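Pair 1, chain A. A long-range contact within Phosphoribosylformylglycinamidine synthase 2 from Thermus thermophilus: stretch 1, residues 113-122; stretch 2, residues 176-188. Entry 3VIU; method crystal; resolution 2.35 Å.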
# COMPACT_ATOMS: atom_id res chain seq x y z
N MSE A 113 2.07 -1.48 17.06
CA MSE A 113 1.50 -0.19 17.46
C MSE A 113 0.36 -0.43 18.47
O MSE A 113 -0.21 0.52 19.01
CB MSE A 113 0.92 0.56 16.26
CG MSE A 113 1.90 0.87 15.16
SE MSE A 113 3.52 1.75 15.75
CE MSE A 113 2.79 3.45 16.35
N GLY A 114 0.03 -1.70 18.69
CA GLY A 114 -1.03 -2.05 19.61
C GLY A 114 -2.38 -2.00 18.91
O GLY A 114 -3.43 -1.95 19.56
N ALA A 115 -2.34 -2.02 17.58
CA ALA A 115 -3.56 -1.98 16.78
C ALA A 115 -3.88 -3.37 16.25
O ALA A 115 -3.01 -4.06 15.72
CB ALA A 115 -3.38 -1.02 15.62
N ARG A 116 -5.13 -3.78 16.42
CA ARG A 116 -5.56 -5.08 15.94
C ARG A 116 -5.85 -4.98 14.44
O ARG A 116 -6.68 -4.18 14.01
CB ARG A 116 -6.81 -5.52 16.69
CG ARG A 116 -7.44 -6.78 16.16
CD ARG A 116 -8.72 -7.09 16.92
NE ARG A 116 -8.44 -7.52 18.29
CZ ARG A 116 -8.06 -8.75 18.61
NH1 ARG A 116 -7.91 -9.68 17.67
NH2 ARG A 116 -7.81 -9.06 19.88
N PRO A 117 -5.15 -5.78 13.63
CA PRO A 117 -5.32 -5.79 12.17
C PRO A 117 -6.78 -6.03 11.77
O PRO A 117 -7.37 -7.04 12.16
CB PRO A 117 -4.42 -6.93 11.74
CG PRO A 117 -3.30 -6.85 12.73
CD PRO A 117 -4.03 -6.66 14.03
N ILE A 118 -7.36 -5.13 11.00
CA ILE A 118 -8.74 -5.29 10.58
C ILE A 118 -8.85 -5.47 9.08
O ILE A 118 -9.91 -5.82 8.57
CB ILE A 118 -9.64 -4.07 10.99
CG1 ILE A 118 -9.15 -2.79 10.30
CG2 ILE A 118 -9.64 -3.92 12.50
CD1 ILE A 118 -9.95 -1.54 10.66
N ALA A 119 -7.75 -5.22 8.38
CA ALA A 119 -7.79 -5.38 6.94
C ALA A 119 -6.42 -5.40 6.25
O ALA A 119 -5.45 -4.81 6.74
CB ALA A 119 -8.65 -4.29 6.33
N LEU A 120 -6.38 -6.09 5.12
CA LEU A 120 -5.19 -6.19 4.28
C LEU A 120 -5.57 -5.80 2.85
O LEU A 120 -6.67 -6.08 2.40
CB LEU A 120 -4.64 -7.62 4.27
CG LEU A 120 -3.86 -8.07 5.50
CD1 LEU A 120 -3.68 -9.58 5.49
CD2 LEU A 120 -2.51 -7.36 5.53
N LEU A 121 -4.67 -5.10 2.17
CA LEU A 121 -4.88 -4.72 0.78
C LEU A 121 -3.60 -5.07 0.05
O LEU A 121 -2.50 -4.80 0.55
CB LEU A 121 -5.18 -3.22 0.64
CG LEU A 121 -6.49 -2.66 1.21
CD1 LEU A 121 -6.32 -2.42 2.71
CD2 LEU A 121 -6.84 -1.34 0.51
N ASP A 122 -3.72 -5.68 -1.12
CA ASP A 122 -2.54 -6.07 -1.89
C ASP A 122 -2.36 -5.21 -3.14
O ASP A 122 -3.33 -4.87 -3.82
CB ASP A 122 -2.62 -7.55 -2.26
CG ASP A 122 -3.91 -7.90 -2.97
OD1 ASP A 122 -4.99 -7.72 -2.36
OD2 ASP A 122 -3.86 -8.36 -4.13
N MSE A 176 -0.55 -3.86 2.19
CA MSE A 176 -0.93 -2.78 3.08
C MSE A 176 -1.79 -3.37 4.19
O MSE A 176 -2.55 -4.30 3.95
CB MSE A 176 -1.72 -1.73 2.31
CG MSE A 176 -2.15 -0.53 3.12
SE MSE A 176 -3.22 0.66 2.02
CE MSE A 176 -3.90 1.85 3.38
N CYS A 177 -1.65 -2.85 5.41
CA CYS A 177 -2.44 -3.35 6.51
C CYS A 177 -3.09 -2.24 7.35
O CYS A 177 -2.49 -1.21 7.61
CB CYS A 177 -1.59 -4.25 7.41
SG CYS A 177 -2.54 -5.04 8.74
N LEU A 178 -4.33 -2.48 7.76
CA LEU A 178 -5.08 -1.54 8.59
C LEU A 178 -5.36 -2.18 9.95
O LEU A 178 -5.77 -3.34 10.03
CB LEU A 178 -6.43 -1.19 7.94
CG LEU A 178 -6.58 0.21 7.36
CD1 LEU A 178 -5.74 0.34 6.11
CD2 LEU A 178 -8.03 0.48 7.06
N GLY A 179 -5.13 -1.42 11.02
CA GLY A 179 -5.38 -1.92 12.35
C GLY A 179 -6.04 -0.86 13.20
O GLY A 179 -5.77 0.34 13.02
N LEU A 180 -6.93 -1.26 14.11
CA LEU A 180 -7.57 -0.27 14.96
C LEU A 180 -7.22 -0.47 16.41
O LEU A 180 -6.85 -1.57 16.83
CB LEU A 180 -9.10 -0.26 14.77
CG LEU A 180 -10.07 -1.25 15.42
CD1 LEU A 180 -9.91 -1.29 16.93
CD2 LEU A 180 -11.49 -0.83 15.08
N LEU A 181 -7.32 0.61 17.17
CA LEU A 181 -7.00 0.58 18.58
C LEU A 181 -7.62 1.78 19.26
O LEU A 181 -8.09 2.72 18.61
CB LEU A 181 -5.49 0.61 18.78
CG LEU A 181 -4.78 1.88 18.32
CD1 LEU A 181 -3.37 1.90 18.88
CD2 LEU A 181 -4.76 1.97 16.80
N ARG A 182 -7.61 1.75 20.59
CA ARG A 182 -8.12 2.84 21.38
C ARG A 182 -6.92 3.76 21.49
O ARG A 182 -5.82 3.31 21.82
CB ARG A 182 -8.53 2.32 22.76
CG ARG A 182 -9.63 1.27 22.70
CD ARG A 182 -10.91 1.88 22.19
NE ARG A 182 -11.33 2.94 23.10
CZ ARG A 182 -12.28 3.83 22.83
NH1 ARG A 182 -12.92 3.81 21.67
NH2 ARG A 182 -12.57 4.75 23.74
N GLU A 183 -7.11 5.04 21.19
CA GLU A 183 -6.03 6.01 21.23
C GLU A 183 -5.19 5.87 22.50
O GLU A 183 -3.96 5.85 22.47
CB GLU A 183 -6.61 7.42 21.12
CG GLU A 183 -5.63 8.45 20.57
CD GLU A 183 -6.30 9.79 20.29
OE1 GLU A 183 -7.40 9.80 19.71
OE2 GLU A 183 -5.71 10.84 20.65
N GLU A 184 -5.89 5.76 23.62
CA GLU A 184 -5.28 5.62 24.94
C GLU A 184 -4.20 4.54 25.01
O GLU A 184 -3.37 4.55 25.91
CB GLU A 184 -6.37 5.31 25.96
CG GLU A 184 -7.12 4.01 25.64
CD GLU A 184 -8.40 3.85 26.44
OE1 GLU A 184 -8.35 3.99 27.68
OE2 GLU A 184 -9.45 3.58 25.82
N HIS A 185 -4.22 3.60 24.06
CA HIS A 185 -3.27 2.50 24.03
C HIS A 185 -2.16 2.65 23.00
O HIS A 185 -1.41 1.70 22.76
CB HIS A 185 -4.00 1.19 23.74
CG HIS A 185 -5.02 0.83 24.76
ND1 HIS A 185 -6.07 -0.03 24.49
CD2 HIS A 185 -5.15 1.18 26.06
CE1 HIS A 185 -6.80 -0.18 25.58
NE2 HIS A 185 -6.27 0.55 26.55
N LEU A 186 -2.05 3.82 22.38
CA LEU A 186 -1.03 4.02 21.36
C LEU A 186 0.40 3.81 21.87
O LEU A 186 0.92 4.63 22.63
CB LEU A 186 -1.16 5.41 20.75
CG LEU A 186 -0.14 5.79 19.67
CD1 LEU A 186 0.14 4.61 18.75
CD2 LEU A 186 -0.68 6.97 18.88
N LYS A 187 1.01 2.71 21.44
CA LYS A 187 2.38 2.39 21.85
C LYS A 187 3.35 2.44 20.67
O LYS A 187 2.96 2.31 19.51
CB LYS A 187 2.44 1.00 22.50
CG LYS A 187 2.18 -0.16 21.55
CD LYS A 187 2.24 -1.50 22.29
CE LYS A 187 1.81 -2.67 21.40
NZ LYS A 187 1.70 -3.94 22.16
N ARG A 188 4.63 2.64 20.98
CA ARG A 188 5.68 2.72 19.97
C ARG A 188 6.86 1.81 20.31
O ARG A 188 6.71 0.79 20.98
CB ARG A 188 6.16 4.18 19.83
CG ARG A 188 6.62 4.82 21.14
CD ARG A 188 5.44 5.12 22.06
NE ARG A 188 5.83 5.16 23.47
CZ ARG A 188 6.62 6.08 24.02
NH1 ARG A 188 7.12 7.06 23.28
NH2 ARG A 188 6.91 6.01 25.31
O HOH W 1 -6.47 -2.39 20.17

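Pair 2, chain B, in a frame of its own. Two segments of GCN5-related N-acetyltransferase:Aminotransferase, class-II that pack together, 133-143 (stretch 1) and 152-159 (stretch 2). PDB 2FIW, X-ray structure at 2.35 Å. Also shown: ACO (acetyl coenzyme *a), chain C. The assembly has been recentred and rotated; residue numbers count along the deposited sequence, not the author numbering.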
# COMPACT_ATOMS: atom_id res chain seq x y z
N LYS B 133 4.94 1.41 13.92
CA LYS B 133 4.52 2.62 14.64
C LYS B 133 2.98 2.77 14.76
O LYS B 133 2.49 3.67 15.46
CB LYS B 133 5.07 3.90 13.98
CG LYS B 133 6.58 3.97 13.74
CD LYS B 133 7.35 4.34 14.99
CE LYS B 133 8.43 5.38 14.70
NZ LYS B 133 9.50 4.94 13.75
N ARG B 134 2.23 1.93 14.04
CA ARG B 134 0.77 2.00 14.03
C ARG B 134 0.24 0.71 14.63
O ARG B 134 -0.87 0.28 14.32
CB ARG B 134 0.21 2.19 12.62
CG ARG B 134 1.00 3.12 11.68
CD ARG B 134 0.93 4.56 12.15
NE ARG B 134 1.37 5.56 11.18
CZ ARG B 134 2.64 5.77 10.81
NH1 ARG B 134 3.62 5.01 11.28
NH2 ARG B 134 2.93 6.74 9.95
N GLY B 135 1.05 0.09 15.47
CA GLY B 135 0.60 -1.05 16.26
C GLY B 135 0.64 -2.41 15.59
O GLY B 135 0.15 -3.38 16.16
N TYR B 136 1.19 -2.48 14.38
CA TYR B 136 1.40 -3.78 13.73
C TYR B 136 2.63 -4.48 14.29
O TYR B 136 3.70 -3.86 14.44
CB TYR B 136 1.53 -3.62 12.21
CG TYR B 136 0.23 -3.23 11.56
CD1 TYR B 136 -0.26 -1.92 11.67
CD2 TYR B 136 -0.52 -4.16 10.83
CE1 TYR B 136 -1.46 -1.56 11.08
CE2 TYR B 136 -1.71 -3.80 10.24
CZ TYR B 136 -2.18 -2.51 10.37
OH TYR B 136 -3.36 -2.15 9.79
N VAL B 137 2.48 -5.77 14.60
CA VAL B 137 3.54 -6.53 15.24
C VAL B 137 4.03 -7.63 14.32
O VAL B 137 3.23 -8.44 13.84
CB VAL B 137 3.07 -7.11 16.59
CG1 VAL B 137 4.10 -8.09 17.16
CG2 VAL B 137 2.77 -5.98 17.59
N ALA B 138 5.34 -7.66 14.09
CA ALA B 138 5.98 -8.64 13.21
C ALA B 138 5.77 -10.06 13.70
O ALA B 138 6.09 -10.39 14.83
CB ALA B 138 7.45 -8.35 13.08
N LYS B 139 5.21 -10.90 12.83
CA LYS B 139 4.93 -12.27 13.19
C LYS B 139 5.79 -13.27 12.44
O LYS B 139 6.21 -14.28 13.01
CB LYS B 139 3.44 -12.60 13.02
CG LYS B 139 2.52 -11.86 14.01
CD LYS B 139 3.13 -11.77 15.43
CE LYS B 139 2.12 -11.33 16.47
NZ LYS B 139 1.21 -12.46 16.83
N GLN B 140 6.07 -12.99 11.17
CA GLN B 140 6.70 -13.97 10.28
C GLN B 140 7.44 -13.30 9.13
O GLN B 140 6.84 -12.53 8.38
CB GLN B 140 5.64 -14.96 9.77
CG GLN B 140 6.16 -16.16 8.99
CD GLN B 140 7.29 -16.89 9.71
OE1 GLN B 140 8.45 -16.76 9.33
NE2 GLN B 140 6.96 -17.64 10.76
N ARG B 141 8.73 -13.57 9.02
CA ARG B 141 9.53 -13.13 7.89
C ARG B 141 9.27 -14.10 6.74
O ARG B 141 9.29 -15.31 6.94
CB ARG B 141 11.01 -13.06 8.31
CG ARG B 141 12.02 -12.65 7.24
CD ARG B 141 12.84 -11.42 7.70
NE ARG B 141 12.21 -10.23 7.14
CZ ARG B 141 12.75 -9.38 6.28
NH1 ARG B 141 14.01 -9.46 5.88
NH2 ARG B 141 12.01 -8.38 5.84
N ASN B 142 8.98 -13.58 5.55
CA ASN B 142 8.70 -14.40 4.38
C ASN B 142 9.54 -13.98 3.19
O ASN B 142 10.16 -12.92 3.18
CB ASN B 142 7.23 -14.28 3.91
CG ASN B 142 6.25 -14.03 5.04
OD1 ASN B 142 6.01 -14.89 5.91
ND2 ASN B 142 5.63 -12.85 5.02
N THR B 143 9.54 -14.83 2.18
CA THR B 143 10.04 -14.50 0.87
C THR B 143 8.88 -14.72 -0.07
O THR B 143 8.16 -15.70 0.04
CB THR B 143 11.24 -15.41 0.49
OG1 THR B 143 12.34 -15.15 1.38
CG2 THR B 143 11.67 -15.20 -0.94
N ALA B 152 12.04 -10.29 0.15
CA ALA B 152 11.66 -10.50 1.55
C ALA B 152 10.51 -9.57 1.93
O ALA B 152 10.35 -8.50 1.34
CB ALA B 152 12.84 -10.28 2.46
N ASN B 153 9.70 -10.02 2.89
CA ASN B 153 8.77 -9.16 3.60
C ASN B 153 8.43 -9.78 4.94
O ASN B 153 8.95 -10.83 5.27
CB ASN B 153 7.50 -8.81 2.78
CG ASN B 153 6.64 -10.02 2.45
OD1 ASN B 153 6.35 -10.85 3.31
ND2 ASN B 153 6.21 -10.10 1.21
N THR B 154 7.61 -9.10 5.72
CA THR B 154 7.25 -9.56 7.04
C THR B 154 5.74 -9.46 7.21
O THR B 154 5.13 -8.40 6.95
CB THR B 154 7.94 -8.72 8.14
OG1 THR B 154 9.31 -8.50 7.78
CG2 THR B 154 7.91 -9.42 9.49
N THR B 155 5.14 -10.56 7.64
CA THR B 155 3.75 -10.59 8.06
C THR B 155 3.68 -9.91 9.42
O THR B 155 4.44 -10.23 10.32
CB THR B 155 3.21 -12.03 8.14
OG1 THR B 155 3.44 -12.69 6.89
CG2 THR B 155 1.72 -12.05 8.46
N MSE B 156 2.80 -8.92 9.53
CA MSE B 156 2.64 -8.12 10.73
C MSE B 156 1.15 -7.98 10.95
O MSE B 156 0.39 -7.76 10.01
CB MSE B 156 3.26 -6.72 10.55
CG MSE B 156 4.66 -6.72 9.97
SE MSE B 156 5.48 -5.00 10.01
CE MSE B 156 6.99 -5.39 9.01
N THR B 157 0.72 -8.14 12.20
CA THR B 157 -0.72 -8.12 12.52
C THR B 157 -1.06 -7.04 13.54
O THR B 157 -0.24 -6.69 14.38
CB THR B 157 -1.22 -9.49 13.03
OG1 THR B 157 -0.49 -9.85 14.21
CG2 THR B 157 -1.03 -10.59 11.98
N LYS B 158 -2.27 -6.50 13.43
CA LYS B 158 -2.79 -5.54 14.40
C LYS B 158 -4.17 -5.95 14.90
O LYS B 158 -5.07 -6.23 14.09
CB LYS B 158 -2.85 -4.14 13.79
CG LYS B 158 -3.20 -3.04 14.79
CD LYS B 158 -3.49 -1.73 14.09
CE LYS B 158 -3.79 -0.63 15.08
NZ LYS B 158 -3.85 0.70 14.39
N SER B 159 -4.33 -5.98 16.22
CA SER B 159 -5.64 -6.17 16.86
C SER B 159 -6.46 -4.89 16.73
O SER B 159 -5.95 -3.79 16.97
CB SER B 159 -5.48 -6.54 18.34
OG SER B 159 -6.58 -7.32 18.81
N1A ACO C . 7.25 15.80 9.64
C2A ACO C . 7.98 14.71 9.95
N3A ACO C . 7.50 13.47 9.75
C4A ACO C . 6.25 13.24 9.22
C5A ACO C . 5.45 14.31 8.88
C6A ACO C . 6.00 15.68 9.11
N6A ACO C . 5.28 16.79 8.80
N7A ACO C . 4.29 13.81 8.39
C8A ACO C . 4.39 12.46 8.43
N9A ACO C . 5.58 12.12 8.94
C1B ACO C . 6.14 10.77 9.18
C2B ACO C . 5.32 9.86 10.07
O2B ACO C . 5.58 10.13 11.45
C3B ACO C . 5.81 8.49 9.66
O3B ACO C . 6.86 8.03 10.51
P3B ACO C . 7.19 6.46 10.72
O7A ACO C . 7.90 5.97 9.46
O8A ACO C . 5.83 5.81 10.90
O9A ACO C . 8.05 6.47 11.96
C4B ACO C . 6.33 8.65 8.22
O4B ACO C . 6.35 10.05 7.95
C5B ACO C . 5.44 7.96 7.19
O5B ACO C . 4.08 8.32 7.46
P1A ACO C . 3.05 8.81 6.33
O1A ACO C . 3.47 10.18 5.83
O2A ACO C . 1.68 8.59 6.93
O3A ACO C . 3.30 7.69 5.19
P2A ACO C . 3.68 8.02 3.68
O4A ACO C . 5.09 8.53 3.66
O5A ACO C . 2.57 8.85 3.11
O6A ACO C . 3.63 6.56 2.97
CBP ACO C . 4.50 4.27 2.53
CCP ACO C . 4.10 5.34 3.56
CDP ACO C . 5.13 3.11 3.30
CEP ACO C . 3.27 3.80 1.77
CAP ACO C . 5.49 4.84 1.49
OAP ACO C . 6.77 5.13 2.07
C9P ACO C . 5.67 4.06 0.19
O9P ACO C . 4.88 4.30 -0.85
N8P ACO C . 6.61 3.21 0.09
C7P ACO C . 7.01 2.39 -1.06
C6P ACO C . 6.02 1.28 -1.42
C5P ACO C . 5.87 0.36 -0.25
O5P ACO C . 6.85 -0.02 0.38
N4P ACO C . 4.64 -0.00 0.05
C3P ACO C . 4.26 -0.86 1.15
C2P ACO C . 4.37 -2.30 0.67
S1P ACO C . 3.43 -3.21 1.83
C ACO C . 2.01 -3.57 1.03
O ACO C . 1.64 -2.89 0.09
CH3 ACO C . 1.30 -4.62 1.44
O HOH W 2 9.49 -6.50 6.06

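What backbone arrangement do the two pairs share? In each, two antiparallel strands run side by side with 138° between their N-to-C directions, and 14 central residues superpose with an RMSD of 0.7 Å. Each ladder also contains a beta bulge at the same place, where the register slips by one residue. In pair 1 it falls between A:Pro117 and A:Ala119, in pair 2 between B:Ala138 and B:Gln140, and the matched residues A:Ile118 and B:Lys139 are the extra ones. One carbonyl serves two successive amides there: A:Leu178 O accepts from A:Ile118 N at 2.6 Å and from A:Ala119 N at 3.2 Å, while B:Thr155 O accepts from B:Lys139 N at 2.7 Å and, weakly, from B:Gln140 N at 3.3 Å.

How does each pair fill the position before the bulge, where the strands come close? A:Pro117 faces A:Gly179 with their CA atoms 3.9 Å apart. A CB on A:Gly179 would lie 3.0 Å from A:Ala115 CB, so the bare glycine leaves room for that methyl, which also meets A:Leu181 CD2 at 3.5 Å. Pair 2 has B:Met156, a selenomethionine, at the glycine position and B:Tyr136 at the alanine position. Here B:Tyr136 CB and B:Met156 CB pack 3.9 Å apart, and the CA atoms of B:Ala138 and B:Met156 are separated by 4.2 Å.

What replaces the leucines of pair 1 on the face shared by A:Leu121, A:Met176 and A:Leu178? Pair 1 packs hydrocarbon there: A:Leu121 CB lies 4.1 Å from A:Met176 CB, and A:Leu121 CD1 is 4.4 Å from A:Leu178 CD1. The matched residues B:Asn142, B:Asn153 and B:Thr155 are polar and join by hydrogen bonds instead. B:Asn142 ND2 donates to B:Asn153 OD1 at 2.7 Å and to B:Thr155 OG1 at 2.9 Å, so one amide ties together two residues of the partner strand. The same backbone spacing thus suits a greasy contact in buried surroundings and a polar network in a more exposed setting.

How is the turn into the first strand covered? A:Gly114 and B:Gly135 match, and both have positive phi, a conformation that favours glycine. A CB on A:Gly114 would come within 3.3 Å of A:Lys187 CE, and one on B:Gly135 within 3.4 Å of B:Lys158 CE, so a lysine chain lies tight against each glycine. These lysines are not matched positions, however: B:Lys158 corresponds to A:Leu181. A:Leu181 CB rests 3.4 Å from A:Gly114 O, whereas B:Lys158 extends its all-t chain past the ring of B:Tyr136. B:Lys158 CB sits over the ring face, 3.6 Å from the centroid of B:Tyr136, and B:Lys158 NZ makes a weak hydrogen bond to B:Arg134 O at 3.0 Å.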